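Local coordinates for putative cytochrome P450 154A1 (PDB 1ODO), which is a haem-binding bacterial protein of the cytochrome P450 superfamily, with the mainly helical fold of that family, at residues 138-141 with 142-146. Sequence-based numbering, arbitrary orientation.
Sequences VDLR and QELAY
Arg141 NH2 donates to Tyr146 OH over 3.1 Å, a bent bond (137° at the hydrogen) that leaves the guanidinium plane by 31°. The arginine reaches the hydroxyl because its chain runs extended, with CG anti to the backbone N (chi1 -172°), laying NE 3.4 Å from Tyr146 CE1; guanidinium and ring planes stand steeply against each other. Both polar ends have further partners: Arg141 NH1 forms a salt bridge with Asp252 and a hydrogen bond with Asn249, while Tyr146 OH bonds Glu245. As the N-cap, Asp139 takes the Arg141 N-H on OD1 at 3.1 Å, from above the carboxylate plane, and the same oxygen is also bonded by Leu401 N; Asp139 OD2 receives a hydrogen from a water 2.6 Å away, and that water accepts from Gln142 NE2. Residues 138-146 form a strand-to-helix junction of the P450 fold: 138-139 is an edge strand of a small antiparallel sheet, paired with 402-404, and the chain turns directly into the short helix 140-145. Glu143 N bonds Asp139 O in the regular i+4 pattern, but the turn then widens to pi type. Leu140 O accepts from both Leu144 N, at 2.9 Å and above the carbonyl plane, and Ala145 N, which lies in that plane; Tyr146 N reaches back to Arg141 O at 2.8 Å. Outward of this backbone, the Glu143 side chain crosses that of Val138 at about a right angle, its CG 3.8 Å from Val138 CG1, and Leu140 CD1 lies 4.2 Å from Leu144 CB. Both leucines pack on Leu371 of helix 357-374, and Ala145 meets Val248 of helix 247-260.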
ATOM      1  N   VAL A 138      20.803 -13.373  -5.007  1.00 22.85           N
ATOM      2  CA  VAL A 138      19.507 -13.711  -4.435  1.00 20.90           C
ATOM      3  C   VAL A 138      18.523 -12.566  -4.667  1.00 19.66           C
ATOM      4  O   VAL A 138      18.844 -11.410  -4.396  1.00 19.57           O
ATOM      5  CB  VAL A 138      19.628 -13.949  -2.910  1.00 21.31           C
ATOM      6  CG1 VAL A 138      18.261 -14.215  -2.305  1.00 21.09           C
ATOM      7  CG2 VAL A 138      20.568 -15.121  -2.641  1.00 23.92           C
ATOM      8  N   ASP A 139      17.338 -12.877  -5.183  1.00 18.15           N
ATOM      9  CA  ASP A 139      16.346 -11.829  -5.422  1.00 17.91           C
ATOM     10  C   ASP A 139      15.626 -11.640  -4.088  1.00 16.42           C
ATOM     11  O   ASP A 139      14.699 -12.376  -3.758  1.00 16.56           O
ATOM     12  CB  ASP A 139      15.346 -12.244  -6.497  1.00 17.73           C
ATOM     13  CG  ASP A 139      14.356 -11.137  -6.818  1.00 18.82           C
ATOM     14  OD1 ASP A 139      14.305 -10.150  -6.053  1.00 15.81           O
ATOM     15  OD2 ASP A 139      13.624 -11.252  -7.822  1.00 20.67           O
ATOM     16  N   LEU A 140      16.070 -10.648  -3.328  1.00 17.58           N
ATOM     17  CA  LEU A 140      15.496 -10.346  -2.024  1.00 17.35           C
ATOM     18  C   LEU A 140      13.995 -10.065  -2.043  1.00 17.27           C
ATOM     19  O   LEU A 140      13.300 -10.302  -1.052  1.00 14.82           O
ATOM     20  CB  LEU A 140      16.245  -9.167  -1.400  1.00 18.05           C
ATOM     21  CG  LEU A 140      16.329  -9.151   0.126  1.00 21.60           C
ATOM     22  CD1 LEU A 140      17.100 -10.380   0.609  1.00 21.03           C
ATOM     23  CD2 LEU A 140      17.028  -7.878   0.583  1.00 19.91           C
ATOM     24  N   ARG A 141      13.492  -9.562  -3.164  1.00 16.48           N
ATOM     25  CA  ARG A 141      12.071  -9.267  -3.264  1.00 16.03           C
ATOM     26  C   ARG A 141      11.275 -10.566  -3.145  1.00 16.62           C
ATOM     27  O   ARG A 141      10.288 -10.639  -2.413  1.00 16.31           O
ATOM     28  CB  ARG A 141      11.764  -8.566  -4.595  1.00 16.27           C
ATOM     29  CG  ARG A 141      10.327  -8.055  -4.712  1.00 15.91           C
ATOM     30  CD  ARG A 141      10.102  -7.266  -6.002  1.00 16.82           C
ATOM     31  NE  ARG A 141       8.689  -6.944  -6.192  1.00 16.64           N
ATOM     32  CZ  ARG A 141       8.062  -5.924  -5.616  1.00 16.45           C
ATOM     33  NH1 ARG A 141       8.718  -5.099  -4.810  1.00 15.31           N
ATOM     34  NH2 ARG A 141       6.765  -5.744  -5.823  1.00 15.79           N
ATOM     35  N   GLN A 142      11.728 -11.603  -3.846  1.00 16.89           N
ATOM     36  CA  GLN A 142      11.052 -12.894  -3.812  1.00 17.51           C
ATOM     37  C   GLN A 142      11.364 -13.748  -2.582  1.00 16.57           C
ATOM     38  O   GLN A 142      10.509 -14.496  -2.114  1.00 16.30           O
ATOM     39  CB  GLN A 142      11.400 -13.706  -5.064  1.00 20.33           C
ATOM     40  CG  GLN A 142      10.917 -13.106  -6.376  1.00 22.57           C
ATOM     41  CD  GLN A 142       9.419 -12.879  -6.394  1.00 24.91           C
ATOM     42  OE1 GLN A 142       8.643 -13.755  -6.009  1.00 25.97           O
ATOM     43  NE2 GLN A 142       9.001 -11.700  -6.845  1.00 24.87           N
ATOM     44  N   GLU A 143      12.581 -13.638  -2.055  1.00 16.80           N
ATOM     45  CA  GLU A 143      12.965 -14.427  -0.890  1.00 17.67           C
ATOM     46  C   GLU A 143      12.696 -13.835   0.490  1.00 16.89           C
ATOM     47  O   GLU A 143      12.776 -14.549   1.491  1.00 16.77           O
ATOM     48  CB  GLU A 143      14.442 -14.820  -1.002  1.00 20.28           C
ATOM     49  CG  GLU A 143      14.762 -15.617  -2.264  1.00 22.68           C
ATOM     50  CD  GLU A 143      13.825 -16.799  -2.455  1.00 25.54           C
ATOM     51  OE1 GLU A 143      13.662 -17.585  -1.501  1.00 25.36           O
ATOM     52  OE2 GLU A 143      13.249 -16.941  -3.557  1.00 26.64           O
ATOM     53  N   LEU A 144      12.374 -12.545   0.557  1.00 15.28           N
ATOM     54  CA  LEU A 144      12.102 -11.913   1.846  1.00 15.33           C
ATOM     55  C   LEU A 144      10.944 -10.921   1.818  1.00 14.51           C
ATOM     56  O   LEU A 144       9.978 -11.059   2.568  1.00 13.85           O
ATOM     57  CB  LEU A 144      13.355 -11.195   2.372  1.00 14.46           C
ATOM     58  CG  LEU A 144      13.156 -10.412   3.679  1.00 15.42           C
ATOM     59  CD1 LEU A 144      12.771 -11.378   4.797  1.00 15.55           C
ATOM     60  CD2 LEU A 144      14.426  -9.659   4.047  1.00 16.67           C
ATOM     61  N   ALA A 145      11.044  -9.922   0.948  1.00 15.27           N
ATOM     62  CA  ALA A 145      10.012  -8.895   0.826  1.00 14.54           C
ATOM     63  C   ALA A 145       8.590  -9.421   0.605  1.00 14.16           C
ATOM     64  O   ALA A 145       7.649  -8.955   1.245  1.00 13.29           O
ATOM     65  CB  ALA A 145      10.395  -7.906  -0.289  1.00 16.50           C
ATOM     66  N   TYR A 146       8.431 -10.389  -0.292  1.00 14.23           N
ATOM     67  CA  TYR A 146       7.111 -10.950  -0.570  1.00 15.04           C
ATOM     68  C   TYR A 146       6.591 -11.948   0.469  1.00 14.81           C
ATOM     69  O   TYR A 146       5.470 -11.813   0.958  1.00 14.64           O
ATOM     70  CB  TYR A 146       7.094 -11.616  -1.955  1.00 16.17           C
ATOM     71  CG  TYR A 146       6.572 -10.730  -3.074  1.00 19.26           C
ATOM     72  CD1 TYR A 146       7.347 -10.470  -4.207  1.00 19.56           C
ATOM     73  CD2 TYR A 146       5.293 -10.175  -3.010  1.00 20.53           C
ATOM     74  CE1 TYR A 146       6.861  -9.678  -5.251  1.00 21.53           C
ATOM     75  CE2 TYR A 146       4.798  -9.381  -4.046  1.00 22.21           C
ATOM     76  CZ  TYR A 146       5.585  -9.137  -5.162  1.00 22.36           C
ATOM     77  OH  TYR A 146       5.100  -8.345  -6.180  1.00 23.98           O
TER
HETATM   78  O   HOH W   1      11.230 -10.371  -8.187  1.00 20.49           O